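Local structure of 3-keto-5-aminohexanoate cleavage protein (3LOT) at residues V10-T15 / K274-Q279; P21-Y26 / K128-F133; A112-G117 / E158-I163. The protein probably cleaves 3-keto-5-aminohexanoate or a related beta-keto acid, as a zinc-dependent member of the beta-keto acid cleavage enzyme family with a TIM-barrel fold. One frame throughout, in Å; residues are numbered along the deposited sequence.

Contact 1 of 3, residues V10-T15 / K274-Q279; sequences VTCAIT and KSNAEQ
Asn276 reaches from the first turn of helix 276-289 to the chain leaving strand 7-13, and its amide does nearly all the touching. Asn276 ND2 donates to Ile14 O at 3.1 Å, arriving in the carbonyl plane on a lone pair, with an N-H...O angle of 154°. At the other end of the amide, Asn276 OD1 lies 3.3 Å from Cys12 SG; OD1 takes its hydrogen bond from Leu261 N, so both ends of this buried group are used and its flip is fixed. The Ile14 side chain crosses Asn276 at about a right angle and sets Ile14 CD1 3.9 Å from Asn276 CG. Cys12 SG, anti to its backbone N (chi1 -166°), also meets Asn276 CB at 3.7 Å.

That buried side contrasts with the outer edge of the helix start. There Ser275, partly exposed, is the N-cap: its OG accepts from Glu278 N at 3.1 Å, while Glu278 OE1 accepts from the backbone N of exposed Lys274.

Glu37 OE1 accepts from Asn276 N, tying this helix start to helix 31-43, which also packs on Cys12 and Ile14; strand 7-13 itself runs parallel between strands 48-54 and 256-259 in the barrel wall.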
loop_
_atom_site.group_PDB
_atom_site.type_symbol
_atom_site.label_atom_id
_atom_site.label_comp_id
_atom_site.label_asym_id
_atom_site.label_seq_id
_atom_site.Cartn_x
_atom_site.Cartn_y
_atom_site.Cartn_z
ATOM N N VAL D 10 -8.536 -11.776 -23.053
ATOM C CA VAL D 10 -7.207 -11.567 -23.597
ATOM C C VAL D 10 -7.267 -10.689 -24.866
ATOM O O VAL D 10 -7.887 -11.083 -25.899
ATOM C CB VAL D 10 -6.534 -12.892 -23.909
ATOM C CG1 VAL D 10 -5.051 -12.638 -24.330
ATOM C CG2 VAL D 10 -6.550 -13.831 -22.659
ATOM N N THR D 11 -6.643 -9.506 -24.797
ATOM C CA THR D 11 -6.589 -8.587 -25.928
ATOM C C THR D 11 -5.256 -8.721 -26.594
ATOM O O THR D 11 -4.231 -8.849 -25.907
ATOM C CB THR D 11 -6.778 -7.125 -25.500
ATOM O OG1 THR D 11 -8.090 -6.977 -24.950
ATOM C CG2 THR D 11 -6.616 -6.207 -26.738
ATOM N N CYS D 12 -5.226 -8.748 -27.927
ATOM C CA CYS D 12 -3.917 -8.744 -28.594
ATOM C C CYS D 12 -3.678 -7.454 -29.372
ATOM O O CYS D 12 -4.422 -7.156 -30.290
ATOM C CB CYS D 12 -3.711 -9.972 -29.472
ATOM S SG CYS D 12 -1.954 -10.141 -29.952
ATOM N N ALA D 13 -2.672 -6.686 -28.947
ATOM C CA ALA D 13 -2.309 -5.406 -29.579
ATOM C C ALA D 13 -1.307 -5.659 -30.711
ATOM O O ALA D 13 -0.146 -5.962 -30.476
ATOM C CB ALA D 13 -1.763 -4.427 -28.539
ATOM N N ILE D 14 -1.774 -5.523 -31.946
ATOM C CA ILE D 14 -1.100 -6.143 -33.086
ATOM C C ILE D 14 0.208 -5.453 -33.542
ATOM O O ILE D 14 1.187 -6.145 -33.905
ATOM C CB ILE D 14 -2.059 -6.250 -34.295
ATOM C CG1 ILE D 14 -3.274 -7.141 -33.965
ATOM C CG2 ILE D 14 -1.323 -6.709 -35.597
ATOM C CD1 ILE D 14 -2.957 -8.602 -33.525
ATOM N N THR D 15 0.227 -4.116 -33.574
ATOM C CA THR D 15 1.399 -3.437 -34.078
ATOM C C THR D 15 1.774 -2.100 -33.430
ATOM O O THR D 15 2.950 -1.776 -33.330
ATOM C CB THR D 15 1.403 -3.347 -35.652
ATOM O OG1 THR D 15 2.708 -2.934 -36.117
ATOM C CG2 THR D 15 0.352 -2.411 -36.235
ATOM N N LYS D 274 7.964 -14.432 -32.752
ATOM C CA LYS D 274 7.799 -14.618 -34.180
ATOM C C LYS D 274 6.447 -14.163 -34.672
ATOM O O LYS D 274 6.260 -14.001 -35.866
ATOM C CB LYS D 274 8.019 -16.087 -34.570
ATOM C CG LYS D 274 9.525 -16.470 -34.667
ATOM C CD LYS D 274 9.672 -17.964 -35.093
ATOM C CE LYS D 274 11.063 -18.349 -35.557
ATOM N NZ LYS D 274 12.113 -17.622 -34.846
ATOM N N SER D 275 5.503 -13.969 -33.758
ATOM C CA SER D 275 4.162 -13.482 -34.116
ATOM C C SER D 275 3.405 -13.068 -32.872
ATOM O O SER D 275 3.734 -13.445 -31.745
ATOM C CB SER D 275 3.332 -14.585 -34.780
ATOM O OG SER D 275 3.173 -15.639 -33.826
ATOM N N ASN D 276 2.333 -12.349 -33.114
ATOM C CA ASN D 276 1.380 -12.048 -32.087
ATOM C C ASN D 276 0.802 -13.323 -31.498
ATOM O O ASN D 276 0.677 -13.433 -30.266
ATOM C CB ASN D 276 0.280 -11.153 -32.681
ATOM C CG ASN D 276 0.696 -9.698 -32.698
ATOM O OD1 ASN D 276 0.655 -9.019 -31.661
ATOM N ND2 ASN D 276 1.129 -9.224 -33.850
ATOM N N ALA D 277 0.507 -14.303 -32.366
ATOM C CA ALA D 277 -0.123 -15.535 -31.931
ATOM C C ALA D 277 0.726 -16.222 -30.884
ATOM O O ALA D 277 0.204 -16.781 -29.971
ATOM C CB ALA D 277 -0.409 -16.465 -33.124
ATOM N N GLU D 278 2.047 -16.161 -31.006
ATOM C CA GLU D 278 2.915 -16.806 -30.037
ATOM C C GLU D 278 2.751 -16.310 -28.583
ATOM O O GLU D 278 2.794 -17.087 -27.634
ATOM C CB GLU D 278 4.377 -16.639 -30.474
ATOM C CG GLU D 278 5.295 -17.613 -29.863
ATOM C CD GLU D 278 6.782 -17.310 -30.147
ATOM O OE1 GLU D 278 7.113 -16.243 -30.698
ATOM O OE2 GLU D 278 7.620 -18.153 -29.790
ATOM N N GLN D 279 2.603 -15.001 -28.431
ATOM C CA GLN D 279 2.365 -14.374 -27.137
ATOM C C GLN D 279 0.948 -14.674 -26.644
ATOM O O GLN D 279 0.735 -14.922 -25.457
ATOM C CB GLN D 279 2.560 -12.858 -27.259
ATOM C CG GLN D 279 4.009 -12.415 -27.413
ATOM C CD GLN D 279 4.146 -10.907 -27.672
ATOM O OE1 GLN D 279 3.150 -10.211 -27.874
ATOM N NE2 GLN D 279 5.371 -10.407 -27.637
#

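Contact 2 of 3, residues P21-Y26 / K128-F133; sequences PSMSPY and KKYKEF
Selenomethionine Met23 lies across the ring of Tyr130, its side chain at about a right angle to the tyrosine's. Met23 CG stands over the middle of one face, 3.5 Å from the ring centroid and only 10° off the normal, a CH-pi contact. The chain then runs on extended (chi2 174°), carrying SE over the same face at 4.3 Å from the centroid, a Met-aromatic contact. Met23 CB completes the cover near the hydroxyl end of the ring, 3.6 Å from Tyr130 CE1. The aliphatic part of Lys129 packs on the opposite face, offset toward the rim, so the phenol is sandwiched between two side chains.

Next to the Met23-Tyr130 pair, Ser22 meets the backbone of Phe133, with Ser22 OG 3.4 Å from Phe133 CA. Ser22 CB approaches the Phe133 ring obliquely, 4.0 Å from Phe133 CD2.

Both segments belong to loops of the TIM barrel: the loop carrying 21-26 joins strand 7-13 to helix 31-43, and the one carrying 128-133 follows strand 119-120 and leads to helix 137-144. They meet through van der Waals and aromatic contacts.

Further out, polar bonds hold the pieces in place. Ser22 OG is hydrogen-bonded to Glu138 OE2 and Lys134 N, which fastens the 3-10 turn at 21-23 to the start of helix 137-144. Lys129 bends its NZ to Tyr130 OH at 2.8 Å, and the same NZ bonds the hydroxyl of Tyr266, so the lysine both covers the ring and holds its polar end. Met23 also touches Leu126, Leu142 and Leu265. Just after the turn, Ser24 OG accepts from Tyr26 N at 3.1 Å, forming an ST turn that leads the chain away from Tyr130.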
loop_
_atom_site.group_PDB
_atom_site.type_symbol
_atom_site.label_atom_id
_atom_site.label_comp_id
_atom_site.label_asym_id
_atom_site.label_seq_id
_atom_site.Cartn_x
_atom_site.Cartn_y
_atom_site.Cartn_z
ATOM N N PRO D 21 9.951 -0.887 -37.798
ATOM C CA PRO D 21 10.259 -2.096 -38.585
ATOM C C PRO D 21 11.611 -2.703 -38.381
ATOM O O PRO D 21 11.750 -3.936 -38.308
ATOM C CB PRO D 21 10.179 -1.590 -40.015
ATOM C CG PRO D 21 9.110 -0.560 -39.928
ATOM C CD PRO D 21 9.384 0.158 -38.668
ATOM N N SER D 22 12.608 -1.839 -38.308
ATOM C CA SER D 22 13.977 -2.298 -38.189
ATOM C C SER D 22 14.228 -2.976 -36.847
ATOM O O SER D 22 15.240 -3.661 -36.697
ATOM C CB SER D 22 14.957 -1.134 -38.409
ATOM O OG SER D 22 14.788 -0.570 -39.723
HETATM N N MSE D 23 13.344 -2.825 -35.866
HETATM C CA MSE D 23 13.587 -3.458 -34.567
HETATM C C MSE D 23 13.275 -4.942 -34.603
HETATM O O MSE D 23 13.863 -5.710 -33.840
HETATM C CB MSE D 23 12.818 -2.797 -33.426
HETATM C CG MSE D 23 13.132 -1.304 -33.231
HETATM SE SE MSE D 23 11.990 -0.500 -31.910
HETATM C CE MSE D 23 12.532 1.337 -32.209
ATOM N N SER D 24 12.357 -5.359 -35.466
ATOM C CA SER D 24 12.042 -6.768 -35.583
ATOM C C SER D 24 11.392 -7.080 -36.906
ATOM O O SER D 24 10.436 -6.423 -37.329
ATOM C CB SER D 24 11.127 -7.236 -34.468
ATOM O OG SER D 24 10.699 -8.585 -34.687
ATOM N N PRO D 25 11.881 -8.136 -37.558
ATOM C CA PRO D 25 11.246 -8.464 -38.824
ATOM C C PRO D 25 9.859 -9.046 -38.633
ATOM O O PRO D 25 9.194 -9.224 -39.606
ATOM C CB PRO D 25 12.168 -9.507 -39.440
ATOM C CG PRO D 25 12.874 -10.067 -38.300
ATOM C CD PRO D 25 13.025 -9.007 -37.275
ATOM N N TYR D 26 9.437 -9.330 -37.406
ATOM C CA TYR D 26 8.081 -9.855 -37.177
ATOM C C TYR D 26 7.040 -8.783 -36.831
ATOM O O TYR D 26 5.831 -9.078 -36.726
ATOM C CB TYR D 26 8.144 -10.921 -36.097
ATOM C CG TYR D 26 9.283 -11.876 -36.359
ATOM C CD1 TYR D 26 9.274 -12.715 -37.473
ATOM C CD2 TYR D 26 10.399 -11.905 -35.517
ATOM C CE1 TYR D 26 10.338 -13.612 -37.700
ATOM C CE2 TYR D 26 11.450 -12.759 -35.753
ATOM C CZ TYR D 26 11.433 -13.604 -36.831
ATOM O OH TYR D 26 12.521 -14.450 -37.007
ATOM N N LYS D 128 19.809 4.134 -28.370
ATOM C CA LYS D 128 21.042 3.565 -27.827
ATOM C C LYS D 128 21.118 2.094 -28.180
ATOM O O LYS D 128 22.204 1.519 -28.226
ATOM C CB LYS D 128 21.096 3.740 -26.309
ATOM C CG LYS D 128 21.110 5.180 -25.862
ATOM C CD LYS D 128 21.224 5.333 -24.321
ATOM C CE LYS D 128 19.992 4.828 -23.549
ATOM N NZ LYS D 128 19.650 5.665 -22.315
ATOM N N LYS D 129 19.955 1.495 -28.440
ATOM C CA LYS D 129 19.814 0.047 -28.584
ATOM C C LYS D 129 19.794 -0.388 -30.041
ATOM O O LYS D 129 20.217 -1.513 -30.359
ATOM C CB LYS D 129 18.538 -0.413 -27.887
ATOM C CG LYS D 129 18.162 -1.909 -28.042
ATOM C CD LYS D 129 17.127 -2.346 -26.981
ATOM C CE LYS D 129 16.862 -3.898 -26.970
ATOM N NZ LYS D 129 15.517 -4.305 -27.555
ATOM N N TYR D 130 19.284 0.482 -30.909
ATOM C CA TYR D 130 19.234 0.219 -32.332
ATOM C C TYR D 130 20.045 1.241 -33.087
ATOM O O TYR D 130 19.744 2.428 -33.066
ATOM C CB TYR D 130 17.782 0.266 -32.787
ATOM C CG TYR D 130 16.919 -0.731 -32.073
ATOM C CD1 TYR D 130 16.809 -2.048 -32.538
ATOM C CD2 TYR D 130 16.212 -0.388 -30.918
ATOM C CE1 TYR D 130 16.007 -2.991 -31.876
ATOM C CE2 TYR D 130 15.412 -1.336 -30.258
ATOM C CZ TYR D 130 15.338 -2.637 -30.738
ATOM O OH TYR D 130 14.545 -3.565 -30.096
ATOM N N LYS D 131 21.071 0.795 -33.789
ATOM C CA LYS D 131 21.958 1.761 -34.450
ATOM C C LYS D 131 21.698 1.926 -35.940
ATOM O O LYS D 131 21.892 3.013 -36.481
ATOM C CB LYS D 131 23.417 1.407 -34.206
ATOM C CG LYS D 131 23.772 1.205 -32.717
ATOM C CD LYS D 131 23.255 2.339 -31.772
ATOM C CE LYS D 131 24.373 3.127 -31.089
ATOM N NZ LYS D 131 23.840 3.831 -29.881
ATOM N N GLU D 132 21.231 0.869 -36.585
ATOM C CA GLU D 132 20.980 0.876 -38.008
ATOM C C GLU D 132 19.517 0.652 -38.294
ATOM O O GLU D 132 18.902 -0.225 -37.712
ATOM C CB GLU D 132 21.781 -0.231 -38.673
ATOM C CG GLU D 132 23.252 -0.123 -38.409
ATOM C CD GLU D 132 23.996 0.024 -39.693
ATOM O OE1 GLU D 132 24.280 -1.017 -40.338
ATOM O OE2 GLU D 132 24.264 1.191 -40.072
ATOM N N PHE D 133 18.984 1.421 -39.232
ATOM C CA PHE D 133 17.573 1.383 -39.565
ATOM C C PHE D 133 17.381 1.292 -41.063
ATOM O O PHE D 133 18.054 1.994 -41.817
ATOM C CB PHE D 133 16.907 2.677 -39.066
ATOM C CG PHE D 133 16.947 2.841 -37.582
ATOM C CD1 PHE D 133 18.001 3.508 -36.973
ATOM C CD2 PHE D 133 15.926 2.343 -36.791
ATOM C CE1 PHE D 133 18.042 3.649 -35.569
ATOM C CE2 PHE D 133 15.948 2.508 -35.409
ATOM C CZ PHE D 133 17.031 3.164 -34.801
#

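Contact 3 of 3, residues A112-G117 / E158-I163; sequences ATFNMG and EALSRI
The side chains of Phe114 and Leu160 approach from opposite directions, and a single methyl of the leucine sits over the phenylalanine face. Leu160 CD2 lies 3.4 Å from the centroid of the Phe114 ring, 8° off its normal, a CH-pi contact placed almost exactly over the centre. CG and CB of the leucine follow out over the rim, Leu160 CG lying 3.5 Å from Phe114 CE2. Phe114 extends with CG opposite its backbone N (chi1 -163°), which carries the ring out from strand 111-115 to the helix. Ser161 meets the ring in another way: its backbone N lies at the edge, 3.5 Å from Phe114 CZ, and its CA is in the ring plane.

This is strand-to-helix packing in the barrel, where the parallel strand 111-115 is paired with 82-85 and 170-175, and helix 154-166 lies against the outside of that wall. Phe164, one turn on from Leu160, adds an edge-to-face contact to the same ring, and Leu157 and Leu173 also touch it. With an alanine here in place of Phe114, Leu160 CD2 would probably lose the face it rests on and Phe164 its aromatic partner.

Within the helix, Ser161 turns its hydroxyl back on the preceding turn, and Ser161 OG donates to Glu158 O at 2.8 Å. Arg162 N reaches that oxygen from the same face of its plane. The Glu158 carboxylate forms a salt bridge with Arg146 of the second subunit.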
loop_
_atom_site.group_PDB
_atom_site.type_symbol
_atom_site.label_atom_id
_atom_site.label_comp_id
_atom_site.label_asym_id
_atom_site.label_seq_id
_atom_site.Cartn_x
_atom_site.Cartn_y
_atom_site.Cartn_z
ATOM N N ALA D 112 -13.008 1.612 -28.868
ATOM C CA ALA D 112 -11.806 2.298 -29.321
ATOM C C ALA D 112 -11.068 2.917 -28.136
ATOM O O ALA D 112 -11.663 3.130 -27.077
ATOM C CB ALA D 112 -12.104 3.332 -30.340
ATOM N N THR D 113 -9.772 3.168 -28.291
ATOM C CA THR D 113 -9.022 3.599 -27.127
ATOM C C THR D 113 -9.255 5.098 -26.915
ATOM O O THR D 113 -9.555 5.818 -27.858
ATOM C CB THR D 113 -7.523 3.197 -27.172
ATOM O OG1 THR D 113 -6.843 3.802 -28.262
ATOM C CG2 THR D 113 -7.412 1.715 -27.308
ATOM N N PHE D 114 -9.110 5.517 -25.658
ATOM C CA PHE D 114 -9.513 6.818 -25.143
ATOM C C PHE D 114 -8.490 7.128 -24.046
ATOM O O PHE D 114 -8.707 6.760 -22.905
ATOM C CB PHE D 114 -10.923 6.673 -24.528
ATOM C CG PHE D 114 -11.664 7.960 -24.314
ATOM C CD1 PHE D 114 -11.227 8.874 -23.394
ATOM C CD2 PHE D 114 -12.828 8.205 -25.006
ATOM C CE1 PHE D 114 -11.944 10.032 -23.157
ATOM C CE2 PHE D 114 -13.582 9.348 -24.789
ATOM C CZ PHE D 114 -13.155 10.289 -23.851
ATOM N N ASN D 115 -7.384 7.766 -24.438
ATOM C CA ASN D 115 -6.271 8.161 -23.550
ATOM C C ASN D 115 -6.569 9.331 -22.577
ATOM O O ASN D 115 -7.074 10.396 -22.979
ATOM C CB ASN D 115 -5.115 8.483 -24.425
ATOM C CG ASN D 115 -4.696 7.279 -25.229
ATOM O OD1 ASN D 115 -3.986 6.400 -24.703
ATOM N ND2 ASN D 115 -5.147 7.203 -26.509
HETATM N N MSE D 116 -6.287 9.112 -21.302
HETATM C CA MSE D 116 -6.892 9.950 -20.239
HETATM C C MSE D 116 -6.032 11.059 -19.645
HETATM O O MSE D 116 -6.368 11.585 -18.581
HETATM C CB MSE D 116 -7.372 9.033 -19.121
HETATM C CG MSE D 116 -8.525 8.225 -19.486
HETATM SE SE MSE D 116 -10.090 9.333 -19.780
HETATM C CE MSE D 116 -10.040 10.464 -18.258
ATOM N N GLY D 117 -4.970 11.465 -20.322
ATOM C CA GLY D 117 -4.271 12.695 -19.918
ATOM C C GLY D 117 -3.143 13.086 -20.835
ATOM O O GLY D 117 -2.697 12.266 -21.629
ATOM N N GLU D 158 -13.654 15.927 -23.242
ATOM C CA GLU D 158 -15.061 16.225 -23.275
ATOM C C GLU D 158 -15.597 15.951 -24.688
ATOM O O GLU D 158 -16.606 15.262 -24.845
ATOM C CB GLU D 158 -15.312 17.682 -22.894
ATOM C CG GLU D 158 -15.048 17.989 -21.433
ATOM C CD GLU D 158 -15.010 19.478 -21.114
ATOM O OE1 GLU D 158 -15.668 20.281 -21.827
ATOM O OE2 GLU D 158 -14.336 19.853 -20.122
ATOM N N ALA D 159 -14.913 16.480 -25.700
ATOM C CA ALA D 159 -15.354 16.335 -27.096
ATOM C C ALA D 159 -15.300 14.851 -27.527
ATOM O O ALA D 159 -16.205 14.364 -28.226
ATOM C CB ALA D 159 -14.505 17.213 -28.040
ATOM N N LEU D 160 -14.246 14.155 -27.102
ATOM C CA LEU D 160 -14.072 12.727 -27.370
ATOM C C LEU D 160 -15.195 11.894 -26.739
ATOM O O LEU D 160 -15.729 10.998 -27.398
ATOM C CB LEU D 160 -12.703 12.229 -26.912
ATOM C CG LEU D 160 -12.154 10.949 -27.546
ATOM C CD1 LEU D 160 -11.869 11.189 -29.000
ATOM C CD2 LEU D 160 -10.894 10.441 -26.821
ATOM N N SER D 161 -15.594 12.217 -25.506
ATOM C CA SER D 161 -16.665 11.495 -24.860
ATOM C C SER D 161 -17.930 11.612 -25.707
ATOM O O SER D 161 -18.641 10.626 -25.892
ATOM C CB SER D 161 -16.889 11.981 -23.430
ATOM O OG SER D 161 -17.690 13.168 -23.383
ATOM N N ARG D 162 -18.184 12.794 -26.277
ATOM C CA ARG D 162 -19.339 12.984 -27.116
ATOM C C ARG D 162 -19.287 12.256 -28.440
ATOM O O ARG D 162 -20.276 11.668 -28.859
ATOM C CB ARG D 162 -19.555 14.455 -27.403
ATOM C CG ARG D 162 -20.095 15.219 -26.201
ATOM C CD ARG D 162 -20.497 16.659 -26.614
ATOM N NE ARG D 162 -19.326 17.552 -26.656
ATOM C CZ ARG D 162 -18.732 18.090 -25.580
ATOM N NH1 ARG D 162 -19.191 17.843 -24.345
ATOM N NH2 ARG D 162 -17.655 18.877 -25.739
ATOM N N ILE D 163 -18.128 12.289 -29.082
ATOM C CA ILE D 163 -17.901 11.560 -30.309
ATOM C C ILE D 163 -18.164 10.051 -30.139
ATOM O O ILE D 163 -18.808 9.412 -30.997
ATOM C CB ILE D 163 -16.475 11.818 -30.859
ATOM C CG1 ILE D 163 -16.371 13.226 -31.419
ATOM C CG2 ILE D 163 -16.148 10.815 -31.955
ATOM C CD1 ILE D 163 -14.947 13.763 -31.497
#

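In the fold
All three contacts belong to one TIM barrel, and in sequence contacts 2 and 3 are nested inside the loop closed by contact 1. Contact 1 lies nearest the metal: the Ala13 side chain is about 6 Å from the zinc ion, which His50, His52 and Glu262 bind. Phe114 of contact 3 is about 11 Å from the zinc, across the chain's centre from contact 1; both contacts reach the same sheet, their centres about 25 Å apart. Contact 2 lies at the surface, its centre about 19 Å from that of contact 1; the two touch where Tyr26 CB packs 3.6 Å from Lys274 O. Contacts 2 and 3 are farthest apart, about 32 Å between centres.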